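Epf (Streptococcus pyogenes, PDB 4ES8) acts as a cell-surface adhesin that attaches the streptococcus to cells through an N-terminal domain containing a carbohydrate-binding module and a fibronectin-like domain. Local coordinates at residues 289-294 / 309-314; 250-255 / 273-278; 126-131 / 166-171; 121-126 / 202-207; 110-115 / 213-218. All blocks are in the same frame, centred on the assembly; numbering follows the deposited sequence. Where two conformers were deposited one is given.

In the fold
Four of the contacts lie in two beta-sheet domains, and the fifth where they meet. Contacts 3 and 4 lie at one end of the larger domain, consistent with the carbohydrate-binding module, their centres about 9 Å apart; they touch and share G126, between strands 113-123 and 127-135. Contacts 1 and 2, centres about 10 Å apart, belong to the smaller domain, probably the fibronectin-like one, and both reach the sheet in which strands 290-297 and 248-253 are neighbours. Contact 5 lies between, its centre 24 to 31 Å from the other four. Along the sequence, contacts 5, 4 and 3 enclose one another in that order, and contacts 2 and 1 follow in series.

Contact 1 of 5, residues 289-294 / 309-314; sequences EKLKVS and FEVGID
L291 and F309 face each other as a hydrogen-bonded antiparallel pair in the beta hairpin of strands 290-297 and 307-310, at one edge of the four-stranded sheet of the smaller, probably fibronectin-like, domain. Backbone bonds set the register. L291 N donates to F309 O at 2.8 Å, and F309 N returns a bond to L291 O at 3.1 Å. V311 N donates to E289 O at 2.8 Å on the far side of K290 and E310, whose CA atoms stand 4.5 Å apart as a non-hydrogen-bonded pair.

The apolar contacts lie on the face carrying L291 and F309. CB of L291 sits over one ring face of F309, towards the rim, and its CD1 approaches CZ of F309 at 3.7 Å; V293 CG2 meets the ring at its edge. With chi1 at 71°, CG of F309 lies between its backbone N and carbonyl carbon, which sets the base of the ring that L291 CB overlies. Branched and aromatic groups suit this largely apolar face, which L252, L234 and L220 also line.

Polar chains take other directions. K290 and E310 touch through their CG methylenes on the exposed face, while the E289 carboxylate bonds to S255 OG and K286 N. V311 CG2 lies 3.6 Å from CD1 of L291.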
# COMPACT_ATOMS: atom_id res chain seq x y z
N GLU A 289 -0.33 -11.03 39.43
CA GLU A 289 0.86 -11.17 38.58
C GLU A 289 0.80 -10.21 37.39
O GLU A 289 -0.24 -10.12 36.75
CB GLU A 289 1.00 -12.60 38.04
CG GLU A 289 2.30 -12.80 37.31
CD GLU A 289 2.66 -14.22 36.92
OE1 GLU A 289 1.88 -15.16 37.20
OE2 GLU A 289 3.76 -14.38 36.34
N LYS A 290 1.92 -9.50 37.13
CA LYS A 290 2.00 -8.58 36.01
C LYS A 290 2.42 -9.34 34.76
O LYS A 290 3.58 -9.69 34.59
CB LYS A 290 3.00 -7.44 36.29
CG LYS A 290 2.48 -6.39 37.27
CD LYS A 290 3.55 -5.33 37.56
CE LYS A 290 3.73 -4.31 36.45
NZ LYS A 290 4.88 -3.41 36.72
N LEU A 291 1.46 -9.60 33.88
CA LEU A 291 1.76 -10.24 32.61
C LEU A 291 2.20 -9.17 31.62
O LEU A 291 1.79 -8.02 31.75
CB LEU A 291 0.55 -11.00 32.06
CG LEU A 291 -0.09 -12.05 33.01
CD1 LEU A 291 -1.30 -12.70 32.35
CD2 LEU A 291 0.93 -13.14 33.42
N LYS A 292 3.00 -9.56 30.62
CA LYS A 292 3.49 -8.63 29.62
C LYS A 292 2.96 -9.00 28.25
O LYS A 292 2.91 -10.19 27.89
CB LYS A 292 5.03 -8.64 29.59
CG LYS A 292 5.67 -7.68 28.57
CD LYS A 292 7.20 -7.64 28.68
CE LYS A 292 7.89 -8.93 28.27
NZ LYS A 292 9.37 -8.76 28.26
N VAL A 293 2.60 -7.97 27.48
CA VAL A 293 2.16 -8.14 26.10
C VAL A 293 3.08 -7.32 25.20
O VAL A 293 3.28 -6.13 25.46
CB VAL A 293 0.68 -7.74 25.91
CG1 VAL A 293 0.30 -7.73 24.42
CG2 VAL A 293 -0.25 -8.67 26.69
N SER A 294 3.60 -7.95 24.14
CA SER A 294 4.40 -7.28 23.10
C SER A 294 3.72 -7.55 21.76
O SER A 294 3.37 -8.69 21.49
CB SER A 294 5.83 -7.79 23.10
OG SER A 294 6.55 -7.19 22.04
N PHE A 309 -0.40 -5.89 32.37
CA PHE A 309 -1.68 -5.93 33.05
C PHE A 309 -1.60 -6.99 34.13
O PHE A 309 -0.80 -7.93 34.01
CB PHE A 309 -2.87 -6.18 32.08
CG PHE A 309 -2.97 -7.57 31.50
CD1 PHE A 309 -2.23 -7.92 30.37
CD2 PHE A 309 -3.81 -8.53 32.06
CE1 PHE A 309 -2.31 -9.22 29.83
CE2 PHE A 309 -3.92 -9.81 31.50
CZ PHE A 309 -3.17 -10.15 30.39
N GLU A 310 -2.43 -6.84 35.16
CA GLU A 310 -2.43 -7.80 36.26
C GLU A 310 -3.43 -8.91 36.08
O GLU A 310 -4.55 -8.67 35.66
CB GLU A 310 -2.74 -7.10 37.58
CG GLU A 310 -1.56 -6.34 38.17
CD GLU A 310 -1.83 -5.68 39.51
OE1 GLU A 310 -2.84 -6.02 40.16
OE2 GLU A 310 -1.00 -4.83 39.92
N VAL A 311 -3.04 -10.10 36.54
CA VAL A 311 -3.94 -11.24 36.70
C VAL A 311 -4.85 -10.87 37.88
O VAL A 311 -4.39 -10.28 38.85
CB VAL A 311 -3.15 -12.55 36.99
CG1 VAL A 311 -4.07 -13.72 37.35
CG2 VAL A 311 -2.22 -12.93 35.85
N GLY A 312 -6.12 -11.19 37.80
CA GLY A 312 -7.02 -10.91 38.91
C GLY A 312 -7.73 -12.15 39.40
O GLY A 312 -7.38 -13.27 39.03
N ILE A 313 -8.69 -11.94 40.30
CA ILE A 313 -9.59 -12.95 40.84
C ILE A 313 -10.89 -12.78 40.06
O ILE A 313 -11.39 -11.66 39.96
CB ILE A 313 -9.77 -12.80 42.39
CG1 ILE A 313 -8.42 -12.91 43.17
CG2 ILE A 313 -10.85 -13.75 42.96
CD1 ILE A 313 -7.62 -14.29 43.06
N ASP A 314 -11.41 -13.87 39.46
CA ASP A 314 -12.65 -13.86 38.66
C ASP A 314 -13.80 -13.23 39.48
O ASP A 314 -14.17 -13.78 40.52
CB ASP A 314 -13.00 -15.29 38.20
CG ASP A 314 -14.06 -15.38 37.12
OD1 ASP A 314 -14.94 -14.48 37.06
OD2 ASP A 314 -14.06 -16.38 36.38

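Contact 2 of 5, residues 250-255 / 273-278; sequences ISLFNS and ISITLS
L252 and I275 are the residues whose CA atoms come nearest, 8.4 Å apart, between strands 250-253 and 273-276. The strands run with a 48° angle between their directions, and their axes come no nearer than 9.8 Å. This is the spacing of two layers in a beta sandwich rather than of neighbours in one sheet, and no hydrogen bond passes between them.

Side chains fill the interval. I250 reaches across with both branches: CD1 meets CG2 of I273 at 3.8 Å, and CG2 meets CD1 of I275 at 3.9 Å. In I250, CG2 is anti to the backbone N and CG1 (chi1 -56°) anti to the carbonyl carbon, so the two leave CB in different directions. CD2 of L252 touches CG2 of I275 and, also at 4.0 Å, CD2 of L277, whose side chain crosses its own at about a right angle. Branched aliphatic residues suit the inward positions of I250, L252, I273 and I275 because each offers methyls in more than one direction.

L234 touches I250 and I275, and L291 and V293 pack on L252, continuing the core. With all five touching residues buried and all their contacts made by carbon, the layers are held by the hydrophobic effect and dispersion.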
# COMPACT_ATOMS: atom_id res chain seq x y z
N ILE A 250 0.72 -11.06 18.56
CA ILE A 250 0.66 -10.79 20.00
C ILE A 250 1.46 -11.85 20.77
O ILE A 250 1.14 -13.03 20.67
CB ILE A 250 -0.81 -10.77 20.51
CG1 ILE A 250 -1.67 -9.73 19.74
CG2 ILE A 250 -0.83 -10.50 22.03
CD1 ILE A 250 -3.16 -9.92 19.96
N SER A 251 2.44 -11.42 21.58
CA SER A 251 3.20 -12.33 22.45
C SER A 251 2.83 -12.03 23.89
O SER A 251 2.84 -10.86 24.29
CB SER A 251 4.70 -12.16 22.23
OG SER A 251 5.03 -12.58 20.91
N LEU A 252 2.43 -13.06 24.65
CA LEU A 252 2.03 -12.92 26.06
C LEU A 252 3.05 -13.60 26.93
O LEU A 252 3.39 -14.75 26.67
CB LEU A 252 0.64 -13.55 26.27
CG LEU A 252 0.12 -13.58 27.70
CD1 LEU A 252 -0.24 -12.18 28.18
CD2 LEU A 252 -1.14 -14.47 27.79
N PHE A 253 3.55 -12.89 27.95
CA PHE A 253 4.60 -13.43 28.84
C PHE A 253 4.17 -13.34 30.28
O PHE A 253 3.40 -12.44 30.63
CB PHE A 253 5.88 -12.60 28.72
CG PHE A 253 6.47 -12.43 27.34
CD1 PHE A 253 5.95 -11.49 26.45
CD2 PHE A 253 7.61 -13.14 26.97
CE1 PHE A 253 6.51 -11.32 25.19
CE2 PHE A 253 8.19 -12.96 25.71
CZ PHE A 253 7.63 -12.06 24.83
N ASN A 254 4.72 -14.21 31.13
CA ASN A 254 4.43 -14.10 32.56
C ASN A 254 5.38 -13.07 33.19
O ASN A 254 6.23 -12.50 32.49
CB ASN A 254 4.50 -15.47 33.27
CG ASN A 254 5.87 -16.12 33.30
OD1 ASN A 254 6.90 -15.49 33.07
ND2 ASN A 254 5.91 -17.41 33.62
N SER A 255 5.26 -12.83 34.51
CA SER A 255 6.09 -11.79 35.17
C SER A 255 7.58 -12.13 35.20
O SER A 255 8.40 -11.23 35.40
CB SER A 255 5.59 -11.52 36.59
OG SER A 255 5.68 -12.70 37.37
N ILE A 273 -9.46 -10.38 21.72
CA ILE A 273 -8.62 -11.39 21.10
C ILE A 273 -8.38 -12.43 22.17
O ILE A 273 -7.88 -12.09 23.24
CB ILE A 273 -7.28 -10.80 20.55
CG1 ILE A 273 -7.49 -9.54 19.66
CG2 ILE A 273 -6.43 -11.88 19.89
CD1 ILE A 273 -8.39 -9.66 18.38
N SER A 274 -8.72 -13.68 21.89
CA SER A 274 -8.54 -14.74 22.87
C SER A 274 -7.21 -15.42 22.70
O SER A 274 -6.76 -15.70 21.58
CB SER A 274 -9.66 -15.77 22.78
OG SER A 274 -10.91 -15.15 23.06
N ILE A 275 -6.56 -15.67 23.84
CA ILE A 275 -5.33 -16.44 23.94
C ILE A 275 -5.66 -17.59 24.89
O ILE A 275 -6.22 -17.35 25.97
CB ILE A 275 -4.13 -15.57 24.40
CG1 ILE A 275 -3.78 -14.51 23.31
CG2 ILE A 275 -2.91 -16.46 24.74
CD1 ILE A 275 -2.54 -13.64 23.57
N THR A 276 -5.37 -18.83 24.47
CA THR A 276 -5.61 -20.00 25.31
C THR A 276 -4.29 -20.49 25.87
O THR A 276 -3.41 -20.89 25.11
CB THR A 276 -6.35 -21.11 24.52
OG1 THR A 276 -7.53 -20.56 23.94
CG2 THR A 276 -6.71 -22.31 25.41
N LEU A 277 -4.16 -20.49 27.20
CA LEU A 277 -2.95 -20.99 27.85
C LEU A 277 -3.02 -22.51 27.96
O LEU A 277 -4.11 -23.07 27.86
CB LEU A 277 -2.85 -20.40 29.28
CG LEU A 277 -2.80 -18.88 29.42
CD1 LEU A 277 -2.92 -18.48 30.89
CD2 LEU A 277 -1.51 -18.32 28.81
N SER A 278 -1.89 -23.16 28.25
CA SER A 278 -1.91 -24.59 28.55
C SER A 278 -2.47 -24.74 29.99
O SER A 278 -2.55 -23.74 30.71
CB SER A 278 -0.51 -25.19 28.42
OG SER A 278 0.31 -24.80 29.51

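Contact 3 of 5, residues 126-131 / 166-171; sequences GITVDY and FKQREQ
R169 grips the carbonyl oxygen of V129 with two nitrogens: NE lies 2.9 Å and NH2 3.1 Å from V129 O, and both bonds lie close to the guanidinium plane, although NE comes from above the carbonyl plane. The chain is extended from CG to NE (chi2 -178°, chi3 -173°), the length needed for this side-on grip. K167 N is a third donor to V129 O, and V129 N donates to K167 O at 2.9 Å, completing a single antiparallel bridge.

Over one face of the guanidinium lies the Y131 ring. The cation-pi contact is off-centre, R169 CZ standing 4.7 Å from the ring centroid with the planes 39° apart, and R169 CD packs beside Y131 OH, which hydrogen-bonds Q120 OE1. Arginine suits the place: a flat cation can lie obliquely over a ring while its N-H groups bond in its plane. The D130 OD1 to R169 NH2 salt bridge is long; the stronger partner of D130 is R132.

F166 turns a ring face to D130, whose CB sits over its centre, 3.9 Å from the centroid. The isolated beta bridge fastens the loop before strand 172-180 to strand 127-135 of the larger domain, consistent with the carbohydrate-binding module.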
# COMPACT_ATOMS: atom_id res chain seq x y z
N GLY A 126 6.80 22.08 -20.36
CA GLY A 126 5.45 21.93 -20.92
C GLY A 126 4.70 20.75 -20.34
O GLY A 126 3.50 20.64 -20.55
N ILE A 127 5.40 19.85 -19.64
CA ILE A 127 4.72 18.70 -19.04
C ILE A 127 4.42 18.99 -17.57
O ILE A 127 5.29 19.50 -16.82
CB ILE A 127 5.54 17.39 -19.18
CG1 ILE A 127 5.72 16.99 -20.67
CG2 ILE A 127 4.91 16.25 -18.35
CD1 ILE A 127 6.52 15.72 -20.89
N THR A 128 3.18 18.67 -17.14
CA THR A 128 2.81 18.77 -15.73
C THR A 128 2.47 17.34 -15.29
O THR A 128 2.18 16.48 -16.13
CB THR A 128 1.72 19.80 -15.46
OG1 THR A 128 0.62 19.55 -16.34
CG2 THR A 128 2.24 21.25 -15.68
N VAL A 129 2.64 17.07 -14.00
CA VAL A 129 2.58 15.72 -13.47
C VAL A 129 1.68 15.64 -12.26
O VAL A 129 1.62 16.56 -11.43
CB VAL A 129 4.07 15.34 -13.09
CG1 VAL A 129 4.17 14.02 -12.33
CG2 VAL A 129 4.97 15.31 -14.33
N ASP A 130 1.03 14.48 -12.11
CA ASP A 130 0.21 14.17 -10.93
C ASP A 130 0.54 12.75 -10.49
O ASP A 130 0.96 11.92 -11.31
CB ASP A 130 -1.31 14.31 -11.23
CG ASP A 130 -2.21 14.31 -9.99
OD1 ASP A 130 -1.69 14.42 -8.85
OD2 ASP A 130 -3.44 14.16 -10.16
N TYR A 131 0.36 12.48 -9.20
CA TYR A 131 0.57 11.14 -8.60
C TYR A 131 -0.69 10.77 -7.85
O TYR A 131 -1.16 11.54 -7.01
CB TYR A 131 1.75 11.11 -7.61
CG TYR A 131 3.04 11.76 -8.07
CD1 TYR A 131 3.62 11.43 -9.29
CD2 TYR A 131 3.75 12.61 -7.22
CE1 TYR A 131 4.86 11.96 -9.67
CE2 TYR A 131 4.98 13.14 -7.59
CZ TYR A 131 5.53 12.82 -8.82
OH TYR A 131 6.73 13.37 -9.19
N PHE A 166 -2.28 18.18 -11.23
CA PHE A 166 -1.21 18.39 -12.20
C PHE A 166 -0.46 19.67 -11.92
O PHE A 166 -1.05 20.76 -11.89
CB PHE A 166 -1.75 18.43 -13.64
CG PHE A 166 -2.18 17.08 -14.14
CD1 PHE A 166 -1.25 16.20 -14.69
CD2 PHE A 166 -3.50 16.66 -14.03
CE1 PHE A 166 -1.64 14.93 -15.13
CE2 PHE A 166 -3.89 15.40 -14.51
CZ PHE A 166 -2.95 14.54 -15.04
N LYS A 167 0.85 19.53 -11.74
CA LYS A 167 1.74 20.65 -11.41
C LYS A 167 3.11 20.42 -11.98
O LYS A 167 3.49 19.29 -12.27
CB LYS A 167 1.90 20.74 -9.86
CG LYS A 167 0.64 21.05 -9.07
CD LYS A 167 0.97 21.51 -7.67
CE LYS A 167 -0.22 22.23 -7.07
NZ LYS A 167 0.20 23.38 -6.21
N GLN A 168 3.90 21.50 -12.08
CA GLN A 168 5.32 21.34 -12.32
C GLN A 168 5.92 20.82 -11.00
O GLN A 168 5.46 21.23 -9.92
CB GLN A 168 5.96 22.69 -12.70
CG GLN A 168 5.57 23.19 -14.07
CD GLN A 168 6.50 24.32 -14.47
OE1 GLN A 168 6.59 25.35 -13.80
NE2 GLN A 168 7.27 24.11 -15.52
N ARG A 169 6.89 19.91 -11.05
CA ARG A 169 7.49 19.37 -9.83
C ARG A 169 9.00 19.37 -9.93
O ARG A 169 9.55 19.25 -11.03
CB ARG A 169 7.01 17.91 -9.59
CG ARG A 169 5.49 17.80 -9.45
CD ARG A 169 5.01 16.39 -9.16
NE ARG A 169 3.55 16.41 -9.23
CZ ARG A 169 2.75 16.71 -8.21
NH1 ARG A 169 3.25 16.83 -6.98
NH2 ARG A 169 1.44 16.82 -8.39
N GLU A 170 9.66 19.41 -8.78
CA GLU A 170 11.10 19.20 -8.76
C GLU A 170 11.39 17.76 -9.18
O GLU A 170 10.59 16.85 -8.89
CB GLU A 170 11.70 19.39 -7.36
CG GLU A 170 11.54 20.72 -6.68
CD GLU A 170 12.30 20.66 -5.37
OE1 GLU A 170 13.17 21.54 -5.15
OE2 GLU A 170 12.13 19.67 -4.62
N GLN A 171 12.53 17.54 -9.80
CA GLN A 171 12.99 16.19 -10.09
C GLN A 171 13.75 15.69 -8.87
O GLN A 171 14.46 16.46 -8.23
CB GLN A 171 13.88 16.18 -11.33
CG GLN A 171 13.11 16.63 -12.57
CD GLN A 171 13.90 16.74 -13.86
OE1 GLN A 171 13.45 17.42 -14.79
NE2 GLN A 171 15.07 16.08 -13.95
O HOH W 1 6.54 23.14 -17.92
O HOH W 2 7.24 21.20 -16.62

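Contact 4 of 5, residues 121-126 / 202-207; sequences GQIASG and LDVEFK
Strands 113-123 and 202-213 are antiparallel neighbours in a seven-stranded sheet of the larger domain, consistent with the carbohydrate-binding module, and I123 and V204 form a non-hydrogen-bonded pair where the first strand ends. Their CA atoms are 4.6 Å apart, and the axes of the short segments run at 153°. Around the pair, E205 N donates to Q122 O at 3.0 Å, and A124 N donates to D203 O at 3.0 Å. A further bond, from G121 N to E205 O, is weak.

On the face of I123 and V204 the two side chains lie side by side, pointing the same way, with CG1 of I123 4.1 Å from CG2 of V204. Beta-branched residues suit extended strands and give this face a compact apolar surface. Further along, CB of A124 packs against CB of L202 at 3.7 Å; alanine is small enough for the two chains to approach closely here. G121, with no side chain, likewise lets the strands come close.

Q122 belongs to the more exposed, polar side. Its CG lies between the backbone N and the carbonyl carbon (chi1 66°), and approaches CB of E205. Its amide works through water: OE1 accepts from two waters, one also bonded to D203 O and the other to D203 OD2, while NE2 and Q122 N donate to a third.

D203 OD1 forms a salt bridge with R88 of strand 84-89, the other neighbour of strand 202-213. I127 and V129 of strand 127-135 pack against the apolar face.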
# COMPACT_ATOMS: atom_id res chain seq x y z
N GLY A 121 12.09 11.37 -12.54
CA GLY A 121 13.15 11.66 -13.51
C GLY A 121 12.79 12.91 -14.30
O GLY A 121 11.96 13.73 -13.87
N GLN A 122 13.42 13.06 -15.47
CA GLN A 122 13.24 14.24 -16.32
C GLN A 122 11.78 14.58 -16.54
O GLN A 122 10.95 13.69 -16.73
CB GLN A 122 13.93 14.05 -17.69
CG GLN A 122 13.29 12.95 -18.55
CD GLN A 122 14.20 12.64 -19.69
OE1 GLN A 122 14.27 13.37 -20.69
NE2 GLN A 122 14.98 11.57 -19.52
N ILE A 123 11.47 15.87 -16.50
CA ILE A 123 10.17 16.41 -16.85
C ILE A 123 10.42 17.46 -17.90
O ILE A 123 10.94 18.55 -17.59
CB ILE A 123 9.34 17.00 -15.67
CG1 ILE A 123 9.13 15.96 -14.54
CG2 ILE A 123 7.98 17.53 -16.22
CD1 ILE A 123 8.63 16.63 -13.22
N ALA A 124 10.01 17.19 -19.14
CA ALA A 124 10.20 18.19 -20.20
C ALA A 124 9.44 19.49 -19.91
O ALA A 124 8.39 19.48 -19.26
CB ALA A 124 9.70 17.63 -21.53
N SER A 125 9.96 20.62 -20.42
CA SER A 125 9.24 21.87 -20.33
C SER A 125 7.88 21.68 -21.04
O SER A 125 7.82 21.13 -22.15
CB SER A 125 10.06 22.97 -20.99
OG SER A 125 9.36 24.20 -20.91
N GLY A 126 6.80 22.08 -20.36
CA GLY A 126 5.45 21.93 -20.92
C GLY A 126 4.70 20.75 -20.34
O GLY A 126 3.50 20.64 -20.55
N LEU A 202 8.57 15.75 -26.17
CA LEU A 202 8.59 16.11 -24.75
C LEU A 202 8.56 14.82 -23.94
O LEU A 202 7.55 14.11 -23.98
CB LEU A 202 7.40 17.01 -24.38
CG LEU A 202 7.23 18.31 -25.18
CD1 LEU A 202 6.09 19.13 -24.59
CD2 LEU A 202 8.55 19.17 -25.20
N ASP A 203 9.64 14.54 -23.18
CA ASP A 203 9.72 13.31 -22.41
C ASP A 203 9.58 13.49 -20.91
O ASP A 203 10.04 14.47 -20.35
CB ASP A 203 11.06 12.60 -22.65
CG ASP A 203 11.32 12.19 -24.08
OD1 ASP A 203 10.37 12.24 -24.89
OD2 ASP A 203 12.47 11.82 -24.39
N VAL A 204 8.97 12.50 -20.25
CA VAL A 204 8.82 12.47 -18.78
C VAL A 204 9.13 11.05 -18.34
O VAL A 204 8.63 10.11 -18.97
CB VAL A 204 7.45 13.01 -18.27
CG1 VAL A 204 6.25 12.25 -18.88
CG2 VAL A 204 7.40 13.00 -16.74
N GLU A 205 9.95 10.89 -17.29
CA GLU A 205 10.37 9.58 -16.82
C GLU A 205 10.19 9.42 -15.32
O GLU A 205 10.44 10.37 -14.58
CB GLU A 205 11.86 9.37 -17.19
CG GLU A 205 12.44 8.03 -16.79
CD GLU A 205 13.94 7.98 -17.00
OE1 GLU A 205 14.67 8.57 -16.16
OE2 GLU A 205 14.39 7.36 -17.99
N PHE A 206 9.80 8.21 -14.89
CA PHE A 206 9.65 7.84 -13.50
C PHE A 206 10.44 6.57 -13.27
O PHE A 206 10.44 5.71 -14.16
CB PHE A 206 8.17 7.59 -13.15
CG PHE A 206 7.23 8.61 -13.74
CD1 PHE A 206 6.92 9.77 -13.04
CD2 PHE A 206 6.63 8.39 -14.99
CE1 PHE A 206 6.01 10.70 -13.57
CE2 PHE A 206 5.72 9.32 -15.51
CZ PHE A 206 5.40 10.47 -14.79
N LYS A 207 11.11 6.43 -12.13
CA LYS A 207 11.89 5.20 -11.98
C LYS A 207 12.09 4.77 -10.55
O LYS A 207 11.82 5.53 -9.62
CB LYS A 207 13.28 5.36 -12.65
CG LYS A 207 14.10 6.51 -12.09
CD LYS A 207 15.38 6.72 -12.93
CE LYS A 207 16.07 7.99 -12.51
NZ LYS A 207 17.44 8.09 -13.09
O HOH W 3 12.52 15.58 -20.71
O HOH W 4 15.33 11.12 -16.37
O HOH W 5 14.75 12.93 -23.40

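Contact 5 of 5, residues 110-115 / 213-218; sequences KDHDYK and DVTNPS
D213 and V214 lie against H112, D113 and Y114 where strand 202-213 gives way to the loop before strand 219-224. Y114 and D213 form an antiparallel non-hydrogen-bonded pair, and an Asx turn follows: OD1 of D213 accepts from T215 N at 2.9 Å and from T215 OG1 at 2.6 Å.

D213 uses each carboxylate oxygen differently. While OD1 holds the turn, OD2 takes a bond from H112 ND1 at 2.6 Å, with an angle at the hydrogen of 177°, through its syn lone pair and in the imidazole plane. CG of D213 is anti to its backbone N (chi1 -169°), placing the carboxylate between the turn and the histidine. This short bond to a buried carboxylate might favour a protonated imidazole, and H112 NE2, facing the carbonyl acceptor E246 O, is consistent with this. Aspartate suits the place because its short chain can serve both its own turn and a neighbour.

D113 bonds through both backbone polar atoms: its O accepts from V214 N at 2.8 Å, and its N donates to T215 OG1 at 2.9 Å. Its carboxylate turns to R179 in a salt bridge.

V214 lies along D113 and K115, CG2 by CB of D113 and CG1 by CB of K115. T215 places CG2 over the centre of one face of the H112 ring, 4.2 Å from its centroid. R242 and Q297 of the smaller domain touch T215, so the contact sits at the domain junction. Y114 OH, bonded to I109 N, shares a water with D213 OD2, 2.7 Å from each.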
# COMPACT_ATOMS: atom_id res chain seq x y z
N LYS A 110 -6.27 -4.68 3.92
CA LYS A 110 -7.24 -3.61 4.17
C LYS A 110 -6.87 -2.87 5.45
O LYS A 110 -6.55 -3.50 6.46
CB LYS A 110 -8.64 -4.21 4.32
CG LYS A 110 -9.75 -3.16 4.51
CD LYS A 110 -11.16 -3.76 4.59
CE LYS A 110 -11.43 -4.47 5.91
NZ LYS A 110 -12.85 -4.90 6.02
N ASP A 111 -6.91 -1.52 5.40
CA ASP A 111 -6.72 -0.66 6.55
C ASP A 111 -5.28 -0.69 7.11
O ASP A 111 -5.06 -0.39 8.27
CB ASP A 111 -7.75 -1.00 7.66
CG ASP A 111 -7.98 0.06 8.70
OD1 ASP A 111 -8.03 1.26 8.34
OD2 ASP A 111 -8.17 -0.31 9.88
N HIS A 112 -4.30 -1.02 6.25
CA HIS A 112 -2.89 -0.92 6.60
C HIS A 112 -2.36 0.37 5.96
O HIS A 112 -2.98 0.90 5.04
CB HIS A 112 -2.13 -2.16 6.10
CG HIS A 112 -2.01 -3.28 7.10
ND1 HIS A 112 -0.86 -4.05 7.16
CD2 HIS A 112 -2.90 -3.74 8.01
CE1 HIS A 112 -1.08 -4.97 8.09
NE2 HIS A 112 -2.31 -4.83 8.63
N ASP A 113 -1.23 0.87 6.47
CA ASP A 113 -0.57 2.07 5.99
C ASP A 113 0.63 1.69 5.14
O ASP A 113 1.38 0.77 5.52
CB ASP A 113 -0.13 2.93 7.18
CG ASP A 113 -1.29 3.49 7.96
OD1 ASP A 113 -2.24 3.95 7.34
OD2 ASP A 113 -1.28 3.40 9.19
N TYR A 114 0.81 2.39 4.00
CA TYR A 114 1.89 2.08 3.07
C TYR A 114 2.68 3.32 2.72
O TYR A 114 2.16 4.45 2.80
CB TYR A 114 1.35 1.41 1.80
CG TYR A 114 0.74 0.06 2.10
CD1 TYR A 114 1.54 -1.08 2.14
CD2 TYR A 114 -0.61 -0.08 2.42
CE1 TYR A 114 1.01 -2.33 2.47
CE2 TYR A 114 -1.15 -1.32 2.76
CZ TYR A 114 -0.34 -2.44 2.79
OH TYR A 114 -0.89 -3.66 3.12
N LYS A 115 3.95 3.10 2.35
CA LYS A 115 4.86 4.16 1.94
C LYS A 115 5.44 3.82 0.58
O LYS A 115 6.17 2.82 0.47
CB LYS A 115 5.99 4.35 2.97
CG LYS A 115 7.07 5.36 2.55
CD LYS A 115 8.31 5.29 3.45
CE LYS A 115 9.28 6.41 3.15
NZ LYS A 115 10.49 6.36 4.02
N ASP A 213 4.98 -1.72 3.67
CA ASP A 213 3.97 -1.58 4.71
C ASP A 213 4.62 -0.82 5.87
O ASP A 213 5.72 -1.18 6.30
CB ASP A 213 3.49 -2.97 5.12
CG ASP A 213 2.27 -2.97 6.00
OD1 ASP A 213 2.20 -2.14 6.92
OD2 ASP A 213 1.36 -3.79 5.76
N VAL A 214 3.96 0.26 6.36
CA VAL A 214 4.51 1.04 7.49
C VAL A 214 3.48 1.12 8.63
O VAL A 214 3.55 2.01 9.48
CB VAL A 214 4.96 2.45 7.05
CG1 VAL A 214 6.18 2.36 6.15
CG2 VAL A 214 3.82 3.22 6.37
N THR A 215 2.56 0.15 8.67
CA THR A 215 1.52 0.11 9.69
C THR A 215 2.11 0.03 11.10
O THR A 215 2.95 -0.82 11.37
CB THR A 215 0.65 -1.11 9.44
OG1 THR A 215 0.14 -1.05 8.10
CG2 THR A 215 -0.49 -1.21 10.41
N ASN A 216 1.60 0.86 12.01
CA ASN A 216 2.00 0.76 13.41
C ASN A 216 1.26 -0.39 14.06
O ASN A 216 0.06 -0.57 13.82
CB ASN A 216 1.68 2.05 14.17
CG ASN A 216 2.55 3.19 13.72
OD1 ASN A 216 3.77 3.06 13.59
ND2 ASN A 216 1.92 4.32 13.45
N PRO A 217 1.94 -1.16 14.92
CA PRO A 217 1.23 -2.23 15.63
C PRO A 217 0.16 -1.65 16.54
O PRO A 217 0.29 -0.51 17.01
CB PRO A 217 2.33 -2.92 16.45
CG PRO A 217 3.39 -1.89 16.62
CD PRO A 217 3.35 -1.05 15.35
N SER A 218 -0.89 -2.43 16.79
CA SER A 218 -1.94 -2.06 17.73
C SER A 218 -1.33 -1.98 19.15
O SER A 218 -0.16 -2.35 19.39
CB SER A 218 -3.06 -3.08 17.67
OG SER A 218 -2.57 -4.36 18.04
O HOH W 6 -0.37 2.65 11.39
O HOH W 7 0.96 -5.49 3.72